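Local structure of restriction endonuclease UbaLAI (Unidentified, 5O63) at residues Ala22-Gly36 / Leu99-Phe113. The protein cleaves DNA as a monomeric Type IIE restriction endonuclease, recognising its cognate sequence in part through an N-terminal B3 DNA-binding domain, the fragment in this crystal. Sequence-based numbering, arbitrary orientation.
Sequences AAMFAKVLTPNDDSG and LNERNYDPRLTIFLF. With nucleotides of chain D.
Two neighbouring antiparallel strands of the B3 domain, 22-28 and 108-113, pair toward one edge of its mixed sheet, with strand 155-159 flanking 22-28 on its other side, and the loops at their ends lock together beneath a DNA-binding turn. Ala23, Phe25 and Lys27 form the hydrogen-bonded pairs with Phe113, Phe111 and Thr109. On their face of the sheet the rings of Phe25 and Phe111 lie side by side, nearly parallel but slid apart, with CD2 of Phe25 3.6 Å from CD2 of Phe111. The engineered Met24, Ala26 and Val28 share the other face with Leu112, Ile110 and Leu108, where helices 3-14 and 136-144 pack.

Beyond the strands two arginines take over. Arg107, its chain bent at chi3 (-63°), turns its guanidinium end-on to Asp33, and NH1 (2.8 Å) and NH2 both donate to the Asp33 carbonyl oxygen. CD1 of Leu29 covers one face of that guanidinium and CD of Arg102 the opposite one, while Asp105 OD2 takes NE in a salt bridge; together they fix its rotation. Arg102 bends at chi2 and sends NE straight to Pro31 O at 2.7 Å, in the guanidinium plane. Its NH2 forms a salt bridge with Asp34 OD2 at 2.9 Å, while Asp34 OD1 accepts from the backbone N of His38.

Both arginines thus hold carbonyls of the type I turn Thr30-Asp33, whose outer side meets chain D. There Thr30 OG1 (2.6 Å) and Asn32 N donate to the same phosphate oxygen, OP2 of DC4. Asn32 also reaches a base, consistent with sequence recognition, its ND2 donating to N7 of DA5 at 3.0 Å.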
loop_
_atom_site.group_PDB
_atom_site.type_symbol
_atom_site.label_atom_id
_atom_site.label_comp_id
_atom_site.label_asym_id
_atom_site.label_seq_id
_atom_site.Cartn_x
_atom_site.Cartn_y
_atom_site.Cartn_z
ATOM N N ALA A 22 -13.315 6.019 -1.066
ATOM C CA ALA A 22 -11.996 5.383 -1.093
ATOM C C ALA A 22 -12.072 3.935 -0.600
ATOM O O ALA A 22 -12.995 3.575 0.128
ATOM C CB ALA A 22 -10.990 6.154 -0.241
ATOM N N ALA A 23 -11.078 3.148 -1.022
ATOM C CA ALA A 23 -10.836 1.833 -0.519
ATOM C C ALA A 23 -9.390 1.804 -0.019
ATOM O O ALA A 23 -8.535 2.534 -0.519
ATOM C CB ALA A 23 -11.031 0.779 -1.593
ATOM N N MET A 24 -9.160 0.968 0.965
ATOM C CA MET A 24 -7.806 0.815 1.542
ATOM C C MET A 24 -7.361 -0.625 1.545
ATOM O O MET A 24 -8.143 -1.548 1.841
ATOM C CB MET A 24 -7.791 1.386 2.969
ATOM C CG MET A 24 -6.496 1.087 3.779
ATOM S SD MET A 24 -6.546 1.657 5.487
ATOM C CE MET A 24 -7.776 0.581 6.144
ATOM N N PHE A 25 -6.084 -0.825 1.216
ATOM C CA PHE A 25 -5.403 -2.087 1.485
ATOM C C PHE A 25 -4.211 -1.763 2.378
ATOM O O PHE A 25 -3.304 -1.035 1.953
ATOM C CB PHE A 25 -4.975 -2.746 0.154
ATOM C CG PHE A 25 -3.867 -3.766 0.295
ATOM C CD1 PHE A 25 -3.959 -4.867 1.140
ATOM C CD2 PHE A 25 -2.702 -3.614 -0.442
ATOM C CE1 PHE A 25 -2.894 -5.806 1.250
ATOM C CE2 PHE A 25 -1.644 -4.526 -0.357
ATOM C CZ PHE A 25 -1.713 -5.634 0.493
ATOM N N ALA A 26 -4.173 -2.265 3.598
ATOM C CA ALA A 26 -3.057 -2.021 4.531
ATOM C C ALA A 26 -2.502 -3.362 4.949
ATOM O O ALA A 26 -3.248 -4.326 5.185
ATOM C CB ALA A 26 -3.488 -1.257 5.726
ATOM N N LYS A 27 -1.190 -3.406 5.036
ATOM C CA LYS A 27 -0.474 -4.675 5.276
ATOM C C LYS A 27 0.648 -4.429 6.279
ATOM O O LYS A 27 1.490 -3.530 6.122
ATOM C CB LYS A 27 0.111 -5.278 3.991
ATOM C CG LYS A 27 0.714 -6.672 4.243
ATOM C CD LYS A 27 1.612 -7.143 3.064
ATOM C CE LYS A 27 2.100 -8.583 3.365
ATOM N NZ LYS A 27 3.188 -9.019 2.346
ATOM N N VAL A 28 0.664 -5.240 7.343
ATOM C CA VAL A 28 1.857 -5.333 8.171
ATOM C C VAL A 28 2.839 -6.231 7.458
ATOM O O VAL A 28 2.521 -7.404 7.132
ATOM C CB VAL A 28 1.529 -5.948 9.583
ATOM C CG1 VAL A 28 2.751 -6.023 10.433
ATOM C CG2 VAL A 28 0.376 -5.127 10.254
ATOM N N LEU A 29 3.999 -5.668 7.138
ATOM C CA LEU A 29 4.933 -6.394 6.266
ATOM C C LEU A 29 5.463 -7.633 6.982
ATOM O O LEU A 29 5.456 -7.700 8.245
ATOM C CB LEU A 29 6.134 -5.527 5.842
ATOM C CG LEU A 29 5.676 -4.290 5.024
ATOM C CD1 LEU A 29 7.027 -3.724 4.455
ATOM C CD2 LEU A 29 4.651 -4.669 3.993
ATOM N N THR A 30 5.981 -8.589 6.204
ATOM C CA THR A 30 6.778 -9.687 6.791
ATOM C C THR A 30 8.249 -9.361 6.563
ATOM O O THR A 30 8.547 -8.496 5.665
ATOM C CB THR A 30 6.474 -11.081 6.161
ATOM O OG1 THR A 30 7.084 -11.205 4.862
ATOM C CG2 THR A 30 4.936 -11.283 5.955
ATOM N N PRO A 31 9.171 -9.987 7.246
ATOM C CA PRO A 31 10.574 -9.575 7.175
ATOM C C PRO A 31 11.097 -9.657 5.746
ATOM O O PRO A 31 11.964 -8.794 5.368
ATOM C CB PRO A 31 11.298 -10.560 8.107
ATOM C CG PRO A 31 10.203 -10.711 9.267
ATOM C CD PRO A 31 8.935 -10.852 8.443
ATOM N N ASN A 32 10.609 -10.609 4.953
ATOM C CA ASN A 32 11.166 -10.687 3.563
ATOM C C ASN A 32 10.767 -9.513 2.704
ATOM O O ASN A 32 11.509 -9.212 1.740
ATOM C CB ASN A 32 10.688 -11.946 2.842
ATOM C CG ASN A 32 11.707 -12.408 1.788
ATOM O OD1 ASN A 32 12.866 -12.596 2.108
ATOM N ND2 ASN A 32 11.251 -12.531 0.555
ATOM N N ASP A 33 9.640 -8.864 2.997
ATOM C CA ASP A 33 9.161 -7.721 2.150
ATOM C C ASP A 33 10.102 -6.561 2.234
ATOM O O ASP A 33 10.708 -6.325 3.268
ATOM C CB ASP A 33 7.792 -7.282 2.672
ATOM C CG ASP A 33 6.642 -8.216 2.341
ATOM O OD1 ASP A 33 6.605 -8.906 1.322
ATOM O OD2 ASP A 33 5.665 -8.148 3.197
ATOM N N ASP A 34 10.231 -5.769 1.128
ATOM C CA ASP A 34 10.977 -4.523 1.182
ATOM C C ASP A 34 10.516 -3.696 -0.068
ATOM O O ASP A 34 9.525 -4.037 -0.673
ATOM C CB ASP A 34 12.464 -4.774 1.231
ATOM C CG ASP A 34 12.958 -5.607 0.047
ATOM O OD1 ASP A 34 12.437 -5.497 -1.083
ATOM O OD2 ASP A 34 13.791 -6.528 0.303
ATOM N N SER A 35 11.286 -2.644 -0.376
ATOM C CA SER A 35 10.841 -1.671 -1.406
ATOM C C SER A 35 10.846 -2.229 -2.820
ATOM O O SER A 35 10.175 -1.686 -3.718
ATOM C CB SER A 35 11.768 -0.445 -1.352
ATOM O OG SER A 35 11.840 0.061 -0.048
ATOM N N GLY A 36 11.595 -3.312 -3.057
ATOM C CA GLY A 36 11.623 -3.876 -4.390
ATOM C C GLY A 36 12.662 -4.984 -4.689
ATOM O O GLY A 36 12.425 -5.759 -5.616
ATOM N N LEU A 99 11.180 1.398 3.403
ATOM C CA LEU A 99 10.825 -0.021 3.711
ATOM C C LEU A 99 12.067 -0.919 3.737
ATOM O O LEU A 99 12.017 -2.043 4.243
ATOM C CB LEU A 99 9.864 -0.603 2.694
ATOM C CG LEU A 99 8.462 -0.012 2.664
ATOM C CD1 LEU A 99 7.684 -0.756 1.585
ATOM C CD2 LEU A 99 7.824 -0.091 4.033
ATOM N N ASN A 100 13.188 -0.431 3.203
ATOM C CA ASN A 100 14.321 -1.338 3.149
ATOM C C ASN A 100 14.997 -1.572 4.522
ATOM O O ASN A 100 15.692 -2.595 4.715
ATOM C CB ASN A 100 15.322 -0.782 2.124
ATOM C CG ASN A 100 14.812 -0.941 0.734
ATOM O OD1 ASN A 100 14.079 -1.901 0.411
ATOM N ND2 ASN A 100 15.153 0.043 -0.140
ATOM N N GLU A 101 14.801 -0.655 5.460
ATOM C CA GLU A 101 15.460 -0.749 6.747
ATOM C C GLU A 101 14.810 -1.846 7.576
ATOM O O GLU A 101 13.649 -1.737 7.888
ATOM C CB GLU A 101 15.401 0.600 7.469
ATOM C CG GLU A 101 16.458 1.599 6.947
ATOM C CD GLU A 101 17.878 1.354 7.440
ATOM O OE1 GLU A 101 18.059 0.639 8.446
ATOM O OE2 GLU A 101 18.833 1.909 6.826
ATOM N N ARG A 102 15.566 -2.879 7.938
ATOM C CA ARG A 102 14.984 -4.090 8.552
ATOM C C ARG A 102 15.001 -4.155 10.097
ATOM O O ARG A 102 14.432 -5.095 10.654
ATOM C CB ARG A 102 15.732 -5.340 8.025
ATOM C CG ARG A 102 15.528 -5.628 6.541
ATOM C CD ARG A 102 14.004 -5.754 6.215
ATOM N NE ARG A 102 13.683 -6.669 5.101
ATOM C CZ ARG A 102 14.179 -6.606 3.844
ATOM N NH1 ARG A 102 15.098 -5.632 3.454
ATOM N NH2 ARG A 102 13.791 -7.549 2.973
ATOM N N ASN A 103 15.628 -3.204 10.774
ATOM C CA ASN A 103 15.814 -3.319 12.235
ATOM C C ASN A 103 14.772 -2.610 13.110
ATOM O O ASN A 103 15.007 -2.350 14.309
ATOM C CB ASN A 103 17.199 -2.774 12.578
ATOM C CG ASN A 103 18.303 -3.666 12.081
ATOM O OD1 ASN A 103 18.268 -4.881 12.287
ATOM N ND2 ASN A 103 19.270 -3.078 11.392
ATOM N N TYR A 104 13.647 -2.231 12.501
ATOM C CA TYR A 104 12.671 -1.372 13.179
ATOM C C TYR A 104 11.308 -1.942 13.007
ATOM O O TYR A 104 10.310 -1.199 12.853
ATOM C CB TYR A 104 12.731 0.068 12.628
ATOM C CG TYR A 104 14.108 0.599 12.850
ATOM C CD1 TYR A 104 15.040 0.582 11.828
ATOM C CD2 TYR A 104 14.516 1.028 14.109
ATOM C CE1 TYR A 104 16.366 1.025 12.050
ATOM C CE2 TYR A 104 15.808 1.478 14.337
ATOM C CZ TYR A 104 16.730 1.470 13.302
ATOM O OH TYR A 104 18.016 1.905 13.526
ATOM N N ASP A 105 11.214 -3.269 13.008
ATOM C CA ASP A 105 9.887 -3.897 12.804
ATOM C C ASP A 105 8.990 -3.706 14.035
ATOM O O ASP A 105 9.515 -3.577 15.159
ATOM C CB ASP A 105 10.047 -5.385 12.517
ATOM C CG ASP A 105 10.462 -5.691 11.068
ATOM O OD1 ASP A 105 10.618 -6.889 10.751
ATOM O OD2 ASP A 105 10.543 -4.734 10.228
ATOM N N PRO A 106 7.658 -3.732 13.862
ATOM C CA PRO A 106 6.956 -4.013 12.602
ATOM C C PRO A 106 6.915 -2.790 11.664
ATOM O O PRO A 106 7.073 -1.623 12.065
ATOM C CB PRO A 106 5.527 -4.350 13.049
ATOM C CG PRO A 106 5.386 -3.563 14.383
ATOM C CD PRO A 106 6.735 -3.787 15.035
ATOM N N ARG A 107 6.703 -3.122 10.401
ATOM C CA ARG A 107 6.559 -2.135 9.296
ATOM C C ARG A 107 5.167 -2.242 8.726
ATOM O O ARG A 107 4.569 -3.315 8.761
ATOM C CB ARG A 107 7.576 -2.426 8.197
ATOM C CG ARG A 107 9.012 -2.120 8.591
ATOM C CD ARG A 107 10.032 -2.641 7.529
ATOM N NE ARG A 107 9.973 -4.130 7.420
ATOM C CZ ARG A 107 10.205 -4.821 6.309
ATOM N NH1 ARG A 107 10.644 -4.199 5.163
ATOM N NH2 ARG A 107 10.094 -6.152 6.303
ATOM N N LEU A 108 4.647 -1.126 8.199
ATOM C CA LEU A 108 3.298 -1.087 7.652
ATOM C C LEU A 108 3.359 -0.436 6.253
ATOM O O LEU A 108 4.092 0.520 6.078
ATOM C CB LEU A 108 2.362 -0.261 8.590
ATOM C CG LEU A 108 0.895 -0.204 8.223
ATOM C CD1 LEU A 108 0.208 -1.571 8.468
ATOM C CD2 LEU A 108 0.140 0.926 9.042
ATOM N N THR A 109 2.581 -0.951 5.317
ATOM C CA THR A 109 2.262 -0.194 4.109
ATOM C C THR A 109 0.784 0.064 4.036
ATOM O O THR A 109 -0.014 -0.835 4.328
ATOM C CB THR A 109 2.731 -0.930 2.851
ATOM O OG1 THR A 109 2.113 -2.238 2.748
ATOM C CG2 THR A 109 4.226 -1.037 2.843
ATOM N N ILE A 110 0.406 1.292 3.647
ATOM C CA ILE A 110 -0.986 1.619 3.396
ATOM C C ILE A 110 -1.124 2.042 1.940
ATOM O O ILE A 110 -0.401 2.909 1.485
ATOM C CB ILE A 110 -1.505 2.727 4.294
ATOM C CG1 ILE A 110 -1.355 2.352 5.771
ATOM C CG2 ILE A 110 -2.998 3.094 3.861
ATOM C CD1 ILE A 110 -1.712 3.487 6.659
ATOM N N PHE A 111 -2.058 1.421 1.220
ATOM C CA PHE A 111 -2.403 1.855 -0.121
ATOM C C PHE A 111 -3.849 2.325 -0.053
ATOM O O PHE A 111 -4.691 1.679 0.544
ATOM C CB PHE A 111 -2.300 0.728 -1.143
ATOM C CG PHE A 111 -0.914 0.150 -1.329
ATOM C CD1 PHE A 111 -0.177 0.539 -2.432
ATOM C CD2 PHE A 111 -0.419 -0.850 -0.458
ATOM C CE1 PHE A 111 1.108 -0.012 -2.643
ATOM C CE2 PHE A 111 0.871 -1.382 -0.678
ATOM C CZ PHE A 111 1.585 -0.946 -1.764
ATOM N N LEU A 112 -4.141 3.441 -0.695
ATOM C CA LEU A 112 -5.505 3.958 -0.725
ATOM C C LEU A 112 -5.861 4.164 -2.187
ATOM O O LEU A 112 -5.048 4.726 -2.928
ATOM C CB LEU A 112 -5.591 5.289 0.017
ATOM C CG LEU A 112 -6.958 5.896 0.291
ATOM C CD1 LEU A 112 -7.575 5.152 1.447
ATOM C CD2 LEU A 112 -6.843 7.448 0.558
ATOM N N PHE A 113 -7.036 3.699 -2.613
ATOM C CA PHE A 113 -7.536 4.020 -3.940
ATOM C C PHE A 113 -8.674 4.975 -3.730
ATOM O O PHE A 113 -9.653 4.622 -3.080
ATOM C CB PHE A 113 -7.989 2.789 -4.742
ATOM C CG PHE A 113 -8.543 3.165 -6.101
ATOM C CD1 PHE A 113 -7.697 3.497 -7.140
ATOM C CD2 PHE A 113 -9.912 3.257 -6.298
ATOM C CE1 PHE A 113 -8.202 3.872 -8.391
ATOM C CE2 PHE A 113 -10.430 3.614 -7.535
ATOM C CZ PHE A 113 -9.569 3.920 -8.585
ATOM P P DC D 4 9.054 -14.236 6.158
ATOM O OP1 DC D 4 9.265 -14.246 7.645
ATOM O OP2 DC D 4 8.982 -12.869 5.460
ATOM O "O5'" DC D 4 10.212 -15.012 5.418
ATOM C "C5'" DC D 4 10.557 -16.389 5.915
ATOM C "C4'" DC D 4 11.662 -16.967 5.086
ATOM O "O4'" DC D 4 11.202 -17.171 3.737
ATOM C "C3'" DC D 4 12.877 -16.019 4.978
ATOM O "O3'" DC D 4 14.026 -16.718 5.484
ATOM C "C2'" DC D 4 13.022 -15.771 3.465
ATOM C "C1'" DC D 4 12.273 -17.007 2.898
ATOM N N1 DC D 4 11.738 -16.759 1.555
ATOM C C2 DC D 4 12.388 -17.335 0.445
ATOM O O2 DC D 4 13.361 -18.137 0.619
ATOM N N3 DC D 4 11.902 -17.060 -0.798
ATOM C C4 DC D 4 10.859 -16.218 -0.964
ATOM N N4 DC D 4 10.478 -15.956 -2.233
ATOM C C5 DC D 4 10.179 -15.601 0.165
ATOM C C6 DC D 4 10.671 -15.876 1.393
ATOM P P DA D 5 15.417 -15.923 5.724
ATOM O OP1 DA D 5 16.237 -16.796 6.641
ATOM O OP2 DA D 5 15.177 -14.503 6.069
ATOM O "O5'" DA D 5 16.094 -15.908 4.282
ATOM C "C5'" DA D 5 16.448 -17.151 3.675
ATOM C "C4'" DA D 5 16.877 -16.938 2.251
ATOM O "O4'" DA D 5 15.760 -16.477 1.492
ATOM C "C3'" DA D 5 17.933 -15.868 2.035
ATOM O "O3'" DA D 5 19.206 -16.506 2.023
ATOM C "C2'" DA D 5 17.524 -15.273 0.637
ATOM C "C1'" DA D 5 16.292 -16.095 0.257
ATOM N N9 DA D 5 15.275 -15.318 -0.464
ATOM C C8 DA D 5 14.262 -14.536 0.073
ATOM N N7 DA D 5 13.492 -13.998 -0.837
ATOM C C5 DA D 5 14.041 -14.435 -2.037
ATOM C C6 DA D 5 13.707 -14.188 -3.396
ATOM N N6 DA D 5 12.676 -13.406 -3.785
ATOM N N1 DA D 5 14.462 -14.809 -4.352
ATOM C C2 DA D 5 15.467 -15.580 -3.959
ATOM N N3 DA D 5 15.891 -15.901 -2.724
ATOM C C4 DA D 5 15.101 -15.305 -1.797
ATOM P P DC D 3 2.528 -14.031 5.346
ATOM O OP1 DC D 3 2.468 -14.067 6.864
ATOM O OP2 DC D 3 2.162 -12.785 4.571
ATOM O "O5'" DC D 3 3.980 -14.481 4.891
ATOM C "C5'" DC D 3 4.526 -15.630 5.463
ATOM C "C4'" DC D 3 5.813 -15.990 4.812
ATOM O "O4'" DC D 3 5.588 -16.381 3.442
ATOM C "C3'" DC D 3 6.834 -14.861 4.739
ATOM O "O3'" DC D 3 7.708 -15.039 5.866
ATOM C "C2'" DC D 3 7.538 -15.124 3.377
ATOM C "C1'" DC D 3 6.928 -16.468 2.950
ATOM N N1 DC D 3 6.923 -16.697 1.538
ATOM C C2 DC D 3 7.710 -17.740 1.023
ATOM O O2 DC D 3 8.327 -18.482 1.827
ATOM N N3 DC D 3 7.793 -17.913 -0.335
ATOM C C4 DC D 3 7.144 -17.082 -1.165
ATOM N N4 DC D 3 7.223 -17.330 -2.469
ATOM C C5 DC D 3 6.339 -15.967 -0.661
ATOM C C6 DC D 3 6.254 -15.828 0.690
HETATM O O HOH W 1 6.500 -6.053 10.097
HETATM O O HOH W 2 8.808 -7.175 8.696
#